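PDB 3L7I: teichoic acid biosynthesis protein F from Staphylococcus epidermidis, which belongs to the GT-B clan of glycosyltransferase-like proteins and folds, in its modelled C-terminal part, as two Rossmann-like domains. Local coordinates for residues K378-Y383 with I710-H715; Y383-S388 with P398-K403; R511-V516 with G704-Y709; A418-S423 with K716-Q721. One frame throughout, in Å; residues are numbered along the deposited sequence.

Interaction 1 of 4, residues K378-Y383 with I710-H715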
# COMPACT_ATOMS: atom_id res chain seq x y z
N LYS A 378 -37.94 14.85 -32.84
CA LYS A 378 -38.74 15.71 -33.70
C LYS A 378 -38.74 17.18 -33.24
O LYS A 378 -38.58 18.09 -34.05
CB LYS A 378 -40.17 15.16 -33.79
CG LYS A 378 -41.07 15.84 -34.82
CD LYS A 378 -42.42 15.11 -34.89
CE LYS A 378 -43.44 15.85 -35.77
NZ LYS A 378 -44.74 15.12 -35.83
N TYR A 379 -38.90 17.40 -31.94
CA TYR A 379 -39.14 18.75 -31.41
C TYR A 379 -37.96 19.41 -30.72
O TYR A 379 -38.00 20.60 -30.42
CB TYR A 379 -40.34 18.73 -30.45
CG TYR A 379 -41.62 18.38 -31.15
CD1 TYR A 379 -42.54 19.36 -31.48
CD2 TYR A 379 -41.90 17.07 -31.49
CE1 TYR A 379 -43.71 19.05 -32.12
CE2 TYR A 379 -43.08 16.74 -32.14
CZ TYR A 379 -43.97 17.74 -32.46
OH TYR A 379 -45.14 17.42 -33.11
N TYR A 380 -36.91 18.63 -30.45
CA TYR A 380 -35.73 19.15 -29.75
C TYR A 380 -34.45 18.51 -30.28
O TYR A 380 -33.70 17.91 -29.51
CB TYR A 380 -35.85 18.92 -28.24
CG TYR A 380 -37.10 19.49 -27.64
CD1 TYR A 380 -37.33 20.86 -27.64
CD2 TYR A 380 -38.07 18.66 -27.09
CE1 TYR A 380 -38.48 21.39 -27.10
CE2 TYR A 380 -39.22 19.18 -26.55
CZ TYR A 380 -39.42 20.54 -26.55
OH TYR A 380 -40.57 21.05 -26.01
N PRO A 381 -34.18 18.69 -31.58
CA PRO A 381 -33.13 17.99 -32.31
C PRO A 381 -31.74 18.32 -31.81
O PRO A 381 -30.82 17.55 -32.06
CB PRO A 381 -33.27 18.54 -33.74
CG PRO A 381 -34.55 19.27 -33.77
CD PRO A 381 -34.77 19.76 -32.39
N ASN A 382 -31.59 19.44 -31.10
CA ASN A 382 -30.26 19.96 -30.84
C ASN A 382 -29.69 19.63 -29.45
O ASN A 382 -28.77 20.29 -28.98
CB ASN A 382 -30.19 21.47 -31.14
CG ASN A 382 -30.69 21.81 -32.56
OD1 ASN A 382 -30.49 21.04 -33.51
ND2 ASN A 382 -31.34 22.96 -32.70
N TYR A 383 -30.21 18.59 -28.81
CA TYR A 383 -29.60 18.12 -27.57
C TYR A 383 -28.66 16.94 -27.85
O TYR A 383 -28.77 16.30 -28.90
CB TYR A 383 -30.68 17.68 -26.59
CG TYR A 383 -31.48 18.79 -25.97
CD1 TYR A 383 -32.84 18.63 -25.77
CD2 TYR A 383 -30.89 19.97 -25.56
CE1 TYR A 383 -33.60 19.62 -25.19
CE2 TYR A 383 -31.65 20.98 -24.97
CZ TYR A 383 -33.01 20.79 -24.79
OH TYR A 383 -33.80 21.76 -24.21
N ILE A 710 -43.36 13.67 -21.08
CA ILE A 710 -41.97 13.50 -20.68
C ILE A 710 -41.02 14.40 -21.49
O ILE A 710 -40.24 15.16 -20.91
CB ILE A 710 -41.50 12.04 -20.72
CG1 ILE A 710 -42.33 11.21 -19.76
CG2 ILE A 710 -40.03 11.96 -20.31
CD1 ILE A 710 -42.28 11.74 -18.34
N GLY A 711 -41.08 14.34 -22.81
CA GLY A 711 -40.20 15.16 -23.62
C GLY A 711 -40.26 16.65 -23.27
O GLY A 711 -39.23 17.33 -23.24
N ASP A 712 -41.45 17.17 -23.01
CA ASP A 712 -41.59 18.58 -22.67
C ASP A 712 -41.11 18.82 -21.24
O ASP A 712 -40.61 19.90 -20.92
CB ASP A 712 -43.04 19.07 -22.82
CG ASP A 712 -43.50 19.15 -24.28
OD1 ASP A 712 -42.65 19.00 -25.20
OD2 ASP A 712 -44.72 19.36 -24.52
N LEU A 713 -41.26 17.81 -20.38
CA LEU A 713 -40.81 17.96 -18.99
C LEU A 713 -39.31 18.13 -18.98
O LEU A 713 -38.79 18.99 -18.26
CB LEU A 713 -41.19 16.76 -18.12
CG LEU A 713 -40.69 16.88 -16.68
CD1 LEU A 713 -41.53 17.85 -15.91
CD2 LEU A 713 -40.71 15.54 -16.01
N ILE A 714 -38.62 17.32 -19.78
CA ILE A 714 -37.16 17.37 -19.89
C ILE A 714 -36.74 18.70 -20.47
O ILE A 714 -35.83 19.36 -19.97
CB ILE A 714 -36.56 16.20 -20.72
CG1 ILE A 714 -36.79 14.88 -20.00
CG2 ILE A 714 -35.08 16.38 -20.92
CD1 ILE A 714 -36.36 13.70 -20.80
N HIS A 715 -37.43 19.12 -21.53
CA HIS A 715 -37.14 20.40 -22.15
C HIS A 715 -37.26 21.56 -21.16
O HIS A 715 -36.44 22.46 -21.17
CB HIS A 715 -38.02 20.64 -23.38
CG HIS A 715 -37.90 22.01 -23.95
ND1 HIS A 715 -36.84 22.39 -24.76
CD2 HIS A 715 -38.69 23.11 -23.83
CE1 HIS A 715 -37.00 23.65 -25.11
NE2 HIS A 715 -38.11 24.11 -24.56
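The rings of Tyr380 and His715 lie nearly parallel, their planes 14° apart and their centroids 4.1 Å apart. This is an offset stack. The imidazole does not sit over the centre of the phenol. It lies over the CE1 and CZ side, and His715 CB adds a CH-pi contact over the same face, 3.8 Å from the centroid of the Tyr380 ring. His715 carries CG anti to its backbone N (chi1 172°), and this reaches the ring out from the helix toward the tyrosines.

The two phenol tips reach different partners. Tyr380 OH donates to Asp712 OD1 at 3.0 Å and meets it from above the carboxylate plane. The same oxygen is also bound by Tyr375 OH. Tyr383 crosses His715 at about a right angle, and its OH is hydrogen-bonded to His715 ND1 at 3.2 Å. The imidazole is therefore held both by the stack and at ND1.

Tyr380 is the first residue past the end of helix 367-379 and opens a type I turn that runs to Tyr383. Helix 706-721 thus packs beside the loop between helix 367-379 and strand 384-389, while its Ile710 and Ile714 face Ile372, Met376 and Ile440.

Interaction 2 of 4, residues Y383-S388 with P398-K403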
# COMPACT_ATOMS: atom_id res chain seq x y z
N TYR A 383 -30.21 18.59 -28.81
CA TYR A 383 -29.60 18.12 -27.57
C TYR A 383 -28.66 16.94 -27.85
O TYR A 383 -28.77 16.30 -28.90
CB TYR A 383 -30.68 17.68 -26.59
CG TYR A 383 -31.48 18.79 -25.97
CD1 TYR A 383 -32.84 18.63 -25.77
CD2 TYR A 383 -30.89 19.97 -25.56
CE1 TYR A 383 -33.60 19.62 -25.19
CE2 TYR A 383 -31.65 20.98 -24.97
CZ TYR A 383 -33.01 20.79 -24.79
OH TYR A 383 -33.80 21.76 -24.21
N ARG A 384 -27.74 16.67 -26.93
CA ARG A 384 -26.89 15.49 -27.08
C ARG A 384 -27.66 14.25 -26.59
O ARG A 384 -27.85 14.05 -25.39
CB ARG A 384 -25.55 15.65 -26.34
CG ARG A 384 -24.57 14.50 -26.61
CD ARG A 384 -23.10 14.88 -26.41
NE ARG A 384 -22.56 14.51 -25.09
CZ ARG A 384 -21.77 13.46 -24.88
NH1 ARG A 384 -21.42 12.65 -25.88
NH2 ARG A 384 -21.33 13.20 -23.65
N TYR A 385 -28.12 13.42 -27.53
CA TYR A 385 -28.78 12.17 -27.18
C TYR A 385 -27.82 10.97 -27.18
O TYR A 385 -27.07 10.74 -28.14
CB TYR A 385 -29.97 11.92 -28.10
CG TYR A 385 -31.03 12.99 -27.97
CD1 TYR A 385 -32.00 12.91 -26.98
CD2 TYR A 385 -31.06 14.07 -28.83
CE1 TYR A 385 -32.98 13.89 -26.85
CE2 TYR A 385 -32.03 15.06 -28.72
CZ TYR A 385 -32.99 14.96 -27.72
OH TYR A 385 -33.96 15.94 -27.61
N ILE A 386 -27.85 10.22 -26.07
CA ILE A 386 -27.02 9.04 -25.92
C ILE A 386 -27.87 7.83 -25.58
O ILE A 386 -28.74 7.90 -24.70
CB ILE A 386 -25.98 9.27 -24.83
CG1 ILE A 386 -25.11 10.47 -25.20
CG2 ILE A 386 -25.09 8.06 -24.67
CD1 ILE A 386 -24.30 11.06 -24.05
N TRP A 387 -27.66 6.71 -26.27
CA TRP A 387 -28.28 5.42 -25.91
C TRP A 387 -27.27 4.39 -25.37
O TRP A 387 -26.16 4.24 -25.91
CB TRP A 387 -29.06 4.84 -27.09
CG TRP A 387 -30.50 5.30 -27.15
CD1 TRP A 387 -30.97 6.49 -27.67
CD2 TRP A 387 -31.64 4.60 -26.68
NE1 TRP A 387 -32.33 6.56 -27.54
CE2 TRP A 387 -32.77 5.41 -26.93
CE3 TRP A 387 -31.82 3.35 -26.08
CZ2 TRP A 387 -34.05 5.02 -26.58
CZ3 TRP A 387 -33.10 2.97 -25.74
CH2 TRP A 387 -34.20 3.80 -26.00
N SER A 388 -27.63 3.68 -24.32
CA SER A 388 -26.75 2.69 -23.73
C SER A 388 -27.27 1.30 -24.05
O SER A 388 -28.45 1.05 -23.88
CB SER A 388 -26.69 2.92 -22.23
OG SER A 388 -26.60 1.70 -21.52
N PRO A 398 -32.53 5.24 -34.71
CA PRO A 398 -32.72 6.32 -35.69
C PRO A 398 -32.33 7.65 -35.05
O PRO A 398 -32.32 7.74 -33.81
CB PRO A 398 -34.24 6.31 -35.95
CG PRO A 398 -34.83 5.24 -35.06
CD PRO A 398 -33.79 4.92 -34.01
N GLY A 399 -31.99 8.65 -35.85
CA GLY A 399 -31.80 9.99 -35.34
C GLY A 399 -30.38 10.35 -34.95
O GLY A 399 -29.42 9.69 -35.37
N SER A 400 -30.23 11.39 -34.12
CA SER A 400 -28.93 12.01 -33.88
C SER A 400 -28.15 11.41 -32.72
O SER A 400 -27.08 11.90 -32.38
CB SER A 400 -29.10 13.50 -33.64
OG SER A 400 -29.78 13.74 -32.41
N ALA A 401 -28.68 10.36 -32.10
CA ALA A 401 -28.07 9.83 -30.89
C ALA A 401 -26.77 9.11 -31.19
O ALA A 401 -26.61 8.53 -32.27
CB ALA A 401 -29.04 8.89 -30.18
N GLU A 402 -25.84 9.17 -30.23
CA GLU A 402 -24.66 8.31 -30.28
C GLU A 402 -24.91 7.19 -29.31
O GLU A 402 -25.62 7.38 -28.32
CB GLU A 402 -23.39 9.07 -29.91
CG GLU A 402 -23.58 10.12 -28.86
CD GLU A 402 -22.27 10.50 -28.15
OE1 GLU A 402 -21.68 11.56 -28.51
OE2 GLU A 402 -21.84 9.75 -27.23
N LYS A 403 -24.37 6.01 -29.60
CA LYS A 403 -24.57 4.89 -28.69
C LYS A 403 -23.31 4.42 -27.93
O LYS A 403 -22.22 4.38 -28.50
CB LYS A 403 -25.29 3.71 -29.37
CG LYS A 403 -25.24 3.61 -30.89
CD LYS A 403 -26.35 2.69 -31.36
CE LYS A 403 -26.24 2.32 -32.81
NZ LYS A 403 -25.04 1.49 -33.07
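Two neighbouring strands pair in parallel at one margin of a Rossmann-like sheet. The strand 402-405 is outermost within this chain, and 384-389 lies next to it. Glu402 makes two backbone bonds to strand 384-389, reaching the residues before and after Ile386. Glu402 N donates to Tyr385 O at 2.9 Å, and Glu402 O accepts from Trp387 N at 3.0 Å. Both donors lie in the plane of the carbonyl they meet. Between them, Ile386 CA makes a CA-H...O contact with Glu402 O. A further backbone bond joins Trp387 and Val404.

Ala401 fills the start of the pairing. Ala401 CB touches Tyr385 CB at 3.8 Å and meets the edge of the indole at Trp387 CD1, 4.0 Å away. Ile386 and Glu402 point the same way, side by side, to one face of the sheet. Trp387 and Lys403 go to the other.

Further out, Tyr373 OH is hydrogen-bonded to Pro398 O and Ala401 N, and Gln377 OE1 to Ser400 N. These bonds from helix 367-379 position the loop that leads into the outer strand. On the Ile386 face, Ala414 of helix 409-417 packs on the isoleucine.

On the same face Arg384 and Glu402 form a salt bridge. Arg384 extends from its backbone and bends at chi3 (97°), while NH2 is paired with Glu417. Ile386 CD1 sits 3.5 Å above the centre of the guanidinium plane. At the edge of that plane, Arg384 NH1 meets Glu402 OE1 at 2.9 Å, a weak hydrogen bond with an N-H...O angle of only 128°.

Interaction 3 of 4, residues R511-V516 with G704-Y709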
# COMPACT_ATOMS: atom_id res chain seq x y z
N ARG A 511 -45.03 4.23 -24.49
CA ARG A 511 -45.00 3.09 -25.40
C ARG A 511 -46.39 2.75 -25.86
O ARG A 511 -46.57 2.03 -26.84
CB ARG A 511 -44.44 1.87 -24.68
CG ARG A 511 -45.18 1.61 -23.39
CD ARG A 511 -45.57 0.17 -23.24
NE ARG A 511 -44.72 -0.47 -22.25
CZ ARG A 511 -45.15 -1.38 -21.37
NH1 ARG A 511 -44.29 -1.91 -20.50
NH2 ARG A 511 -46.43 -1.74 -21.36
N ASN A 512 -47.38 3.26 -25.12
CA ASN A 512 -48.78 3.00 -25.41
C ASN A 512 -49.38 4.05 -26.35
O ASN A 512 -50.46 3.84 -26.90
CB ASN A 512 -49.60 2.91 -24.12
CG ASN A 512 -49.44 1.56 -23.40
OD1 ASN A 512 -48.91 0.60 -23.96
ND2 ASN A 512 -49.90 1.49 -22.14
N ASP A 513 -48.66 5.16 -26.53
CA ASP A 513 -49.12 6.28 -27.37
C ASP A 513 -49.74 5.79 -28.68
O ASP A 513 -50.90 6.10 -29.00
CB ASP A 513 -47.97 7.26 -27.67
CG ASP A 513 -47.70 8.26 -26.53
OD1 ASP A 513 -48.48 8.30 -25.54
OD2 ASP A 513 -46.70 9.03 -26.63
N VAL A 514 -48.96 5.00 -29.43
CA VAL A 514 -49.41 4.46 -30.72
C VAL A 514 -50.77 3.73 -30.66
O VAL A 514 -51.50 3.71 -31.65
CB VAL A 514 -48.35 3.50 -31.36
CG1 VAL A 514 -47.44 4.22 -32.33
CG2 VAL A 514 -47.56 2.82 -30.27
N LEU A 515 -51.08 3.09 -29.53
CA LEU A 515 -52.34 2.36 -29.41
C LEU A 515 -53.50 3.35 -29.43
O LEU A 515 -54.60 3.06 -29.89
CB LEU A 515 -52.36 1.50 -28.15
CG LEU A 515 -51.21 0.48 -28.03
CD1 LEU A 515 -51.36 -0.29 -26.75
CD2 LEU A 515 -51.16 -0.48 -29.21
N VAL A 516 -53.22 4.55 -28.95
CA VAL A 516 -54.24 5.60 -28.92
C VAL A 516 -54.28 6.41 -30.23
O VAL A 516 -55.37 6.65 -30.78
CB VAL A 516 -54.02 6.52 -27.72
CG1 VAL A 516 -54.78 7.81 -27.91
CG2 VAL A 516 -54.44 5.82 -26.44
N GLY A 704 -52.52 9.34 -25.29
CA GLY A 704 -51.69 9.28 -26.48
C GLY A 704 -50.63 10.36 -26.37
O GLY A 704 -49.82 10.54 -27.27
N LYS A 705 -50.62 11.08 -25.25
CA LYS A 705 -49.74 12.23 -25.11
C LYS A 705 -48.56 12.01 -24.13
O LYS A 705 -47.94 12.95 -23.67
CB LYS A 705 -50.56 13.47 -24.74
CG LYS A 705 -51.36 14.07 -25.92
CD LYS A 705 -52.54 14.98 -25.48
CE LYS A 705 -53.31 15.57 -26.67
NZ LYS A 705 -54.81 15.73 -26.48
N ALA A 706 -48.24 10.76 -23.83
CA ALA A 706 -47.25 10.49 -22.79
C ALA A 706 -45.83 10.95 -23.17
O ALA A 706 -45.17 11.63 -22.39
CB ALA A 706 -47.27 9.00 -22.43
N SER A 707 -45.36 10.57 -24.35
CA SER A 707 -44.02 10.93 -24.76
C SER A 707 -43.87 12.45 -24.82
O SER A 707 -42.82 13.01 -24.49
CB SER A 707 -43.68 10.32 -26.11
OG SER A 707 -44.22 9.01 -26.18
N GLN A 708 -44.94 13.12 -25.22
CA GLN A 708 -44.98 14.57 -25.20
C GLN A 708 -44.77 15.11 -23.78
O GLN A 708 -43.92 15.96 -23.56
CB GLN A 708 -46.30 15.05 -25.74
CG GLN A 708 -46.53 16.52 -25.56
CD GLN A 708 -47.62 17.01 -26.47
OE1 GLN A 708 -48.19 18.08 -26.26
NE2 GLN A 708 -47.92 16.22 -27.50
N TYR A 709 -45.56 14.61 -22.83
CA TYR A 709 -45.40 15.02 -21.43
C TYR A 709 -43.95 14.86 -20.92
O TYR A 709 -43.38 15.82 -20.40
CB TYR A 709 -46.37 14.29 -20.49
CG TYR A 709 -46.50 15.00 -19.16
CD1 TYR A 709 -47.45 16.00 -18.98
CD2 TYR A 709 -45.66 14.69 -18.11
CE1 TYR A 709 -47.57 16.65 -17.77
CE2 TYR A 709 -45.77 15.35 -16.89
CZ TYR A 709 -46.73 16.33 -16.72
OH TYR A 709 -46.82 16.99 -15.50
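Asp513 belongs to a short helix, and its CB points at the loop ahead of helix 706-721. CG is anti to the carbonyl carbon (chi1 -82°). CB passes Gly704 O, and Asp513 CG lies 3.2 Å from that same Gly704 O. The carboxylate then divides its work.

Asp513 OD1 accepts from Ala706 N at 3.0 Å through its syn lone pair, and Ala706 CB packs against it. OD2 takes two donors. Ser707 N reaches the syn lone pair of Asp513 OD2 at 3.1 Å, with a fairly straight angle of 163° at the hydrogen. Ser707 OG donates to Asp513 OD2 at 2.5 Å, coming from above the carboxylate plane.

The acid therefore holds two successive N-H groups in the first turn of helix 706-721. Lys705 occupies the N-cap position, but its side chain points away. The helix terminus would be expected to stabilise the negative charge of Asp513. In the GT-B fold, a C-terminal helix of this kind leads from the second domain back to the first. Here the residue that receives its start belongs to the segment following strand 504-506.

Gly704 O and Asp513 OD1 are both acceptors and do not bond. Gly704 O is instead hydrogen-bonded to Asn517 ND2, one residue past the segment. Gly704, with positive phi (74°), has no side chain, so Val516 CG1, one turn along from Asp513, can lie 3.7 Å from Gly704 CA.

Interaction 4 of 4, residues A418-S423 with K716-Q721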
# COMPACT_ATOMS: atom_id res chain seq x y z
N ALA A 418 -24.70 13.38 -17.97
CA ALA A 418 -26.10 13.65 -18.29
C ALA A 418 -26.87 14.43 -17.22
O ALA A 418 -26.70 14.23 -16.03
CB ALA A 418 -26.83 12.36 -18.63
N SER A 419 -27.73 15.34 -17.68
CA SER A 419 -28.59 16.07 -16.78
C SER A 419 -29.85 15.25 -16.53
O SER A 419 -30.54 15.45 -15.53
CB SER A 419 -28.98 17.41 -17.38
OG SER A 419 -29.82 17.20 -18.50
N HIS A 420 -30.13 14.34 -17.46
CA HIS A 420 -31.30 13.48 -17.37
C HIS A 420 -31.07 12.02 -17.76
O HIS A 420 -30.56 11.73 -18.86
CB HIS A 420 -32.42 14.04 -18.23
CG HIS A 420 -33.09 15.22 -17.63
ND1 HIS A 420 -32.56 16.49 -17.70
CD2 HIS A 420 -34.24 15.33 -16.91
CE1 HIS A 420 -33.35 17.34 -17.07
NE2 HIS A 420 -34.38 16.66 -16.59
N TRP A 421 -31.45 11.11 -16.84
CA TRP A 421 -31.56 9.67 -17.11
C TRP A 421 -33.00 9.24 -17.44
O TRP A 421 -33.95 9.49 -16.67
CB TRP A 421 -31.08 8.82 -15.93
CG TRP A 421 -29.73 9.08 -15.42
CD1 TRP A 421 -28.80 9.92 -15.95
CD2 TRP A 421 -29.13 8.48 -14.28
NE1 TRP A 421 -27.66 9.89 -15.18
CE2 TRP A 421 -27.84 9.01 -14.15
CE3 TRP A 421 -29.57 7.55 -13.33
CZ2 TRP A 421 -26.98 8.65 -13.13
CZ3 TRP A 421 -28.72 7.19 -12.31
CH2 TRP A 421 -27.44 7.73 -12.22
N VAL A 422 -33.17 8.57 -18.57
CA VAL A 422 -34.46 8.03 -18.96
C VAL A 422 -34.36 6.53 -19.08
O VAL A 422 -33.55 6.00 -19.86
CB VAL A 422 -34.86 8.57 -20.30
CG1 VAL A 422 -36.00 7.78 -20.82
CG2 VAL A 422 -35.22 10.03 -20.16
N SER A 423 -35.16 5.83 -18.28
CA SER A 423 -35.30 4.39 -18.46
C SER A 423 -36.55 3.72 -17.85
O SER A 423 -37.32 4.33 -17.10
CB SER A 423 -34.01 3.65 -18.05
OG SER A 423 -33.85 3.55 -16.65
N LYS A 716 -38.28 21.52 -20.31
CA LYS A 716 -38.50 22.60 -19.35
C LYS A 716 -37.45 22.56 -18.24
O LYS A 716 -37.13 23.58 -17.65
CB LYS A 716 -39.91 22.53 -18.75
CG LYS A 716 -40.23 23.64 -17.74
CD LYS A 716 -41.49 23.31 -16.92
CE LYS A 716 -42.28 24.56 -16.53
NZ LYS A 716 -41.68 25.30 -15.39
N ASP A 717 -36.93 21.38 -17.95
CA ASP A 717 -35.91 21.23 -16.92
C ASP A 717 -34.57 21.83 -17.38
O ASP A 717 -33.86 22.44 -16.58
CB ASP A 717 -35.73 19.76 -16.50
CG ASP A 717 -36.69 19.33 -15.38
OD1 ASP A 717 -37.13 20.20 -14.60
OD2 ASP A 717 -36.99 18.13 -15.28
N ILE A 718 -34.24 21.66 -18.66
CA ILE A 718 -32.93 22.11 -19.14
C ILE A 718 -32.86 23.58 -19.53
O ILE A 718 -31.78 24.16 -19.58
CB ILE A 718 -32.28 21.19 -20.20
CG1 ILE A 718 -33.28 20.55 -21.12
CG2 ILE A 718 -31.65 20.01 -19.53
CD1 ILE A 718 -32.82 19.14 -21.52
N LYS A 719 -34.01 24.19 -19.79
CA LYS A 719 -34.06 25.64 -19.91
C LYS A 719 -33.62 26.32 -18.60
O LYS A 719 -32.84 27.28 -18.64
CB LYS A 719 -35.45 26.11 -20.37
CG LYS A 719 -35.65 26.03 -21.89
CD LYS A 719 -36.77 26.97 -22.36
CE LYS A 719 -36.65 27.31 -23.84
NZ LYS A 719 -37.24 28.64 -24.13
N GLU A 720 -34.08 25.83 -17.45
CA GLU A 720 -33.66 26.42 -16.18
C GLU A 720 -32.17 26.30 -15.99
O GLU A 720 -31.49 27.30 -15.77
CB GLU A 720 -34.36 25.74 -15.00
CG GLU A 720 -35.75 25.25 -15.29
CD GLU A 720 -36.71 26.37 -15.62
OE1 GLU A 720 -37.90 26.07 -15.87
OE2 GLU A 720 -36.27 27.54 -15.63
N GLN A 721 -31.65 25.08 -16.08
CA GLN A 721 -30.24 24.82 -15.81
C GLN A 721 -29.35 25.75 -16.61
O GLN A 721 -28.24 26.09 -16.19
CB GLN A 721 -29.88 23.37 -16.14
CG GLN A 721 -30.70 22.34 -15.40
CD GLN A 721 -30.21 20.93 -15.68
OE1 GLN A 721 -29.02 20.65 -15.56
NE2 GLN A 721 -31.13 20.04 -16.05
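His420 fills the tightly packed part of this contact, with its ring spanning from its own strand to the C-terminal helix. His420 NE2 donates to Asp717 OD2 at 3.3 Å. The bond is nearly straight, with an N-H...O angle of 168°. The imidazole and carboxylate planes are only 21° apart. Asp717 CB also touches the ring, 3.4 Å from His420 CE1.

At the other nitrogen, His420 ND1 donates to Ser419 OG at 2.9 Å. Both bonds lie close to the ring plane, so the rotation of the imidazole is fixed from two sides. With both nitrogens acting as donors, and a carboxylate beside one of them, a positively charged ring is plausible. Ser419 OG is in turn hydrogen-bonded to Pro352 O. Ile718 CG2 lies 3.5 Å from Ser419 OG and also approaches His420 CE1.

The looser part is at Gln721. Its chain is extended beyond CG, and Gln721 NE2 comes 3.6 Å from both His420 CE1 and Ser419 CB, contacts with carbon alone. The outer side of the helix faces solvent. There Lys716 and Glu720, both exposed, pair in a long salt bridge, and Lys719 is exposed as well.

The axis of residues 716-721 runs almost antiparallel to that of strand 420-423 (167°), with a closest approach of 11.9 Å. Strand 418-423 lies between 354-358 and 438-441 in the parallel sheet, and helix 706-721 runs alongside it, with Ile714 touching His420 and Val422.

In the fold
Helix 706-721 joins three of the four contacts. Along it come interaction 3 at its start, interaction 1 in the middle and interaction 4 at its end. The centres of interactions 1 and 3 are about 15 Å apart, those of 1 and 4 about 9 Å. The centres of interactions 1 and 2 are about 13 Å apart; they share Tyr383 and are linked by a hydrogen bond between Tyr385 OH and the carbonyl Tyr380 O. Interactions 2 and 4 reach the same seven-stranded parallel sheet. Along the chain, interaction 2 closes early, while 1, 3 and 4 bring the C-terminal helix back to much earlier segments. The chain end thereby packs against the first Rossmann-like domain.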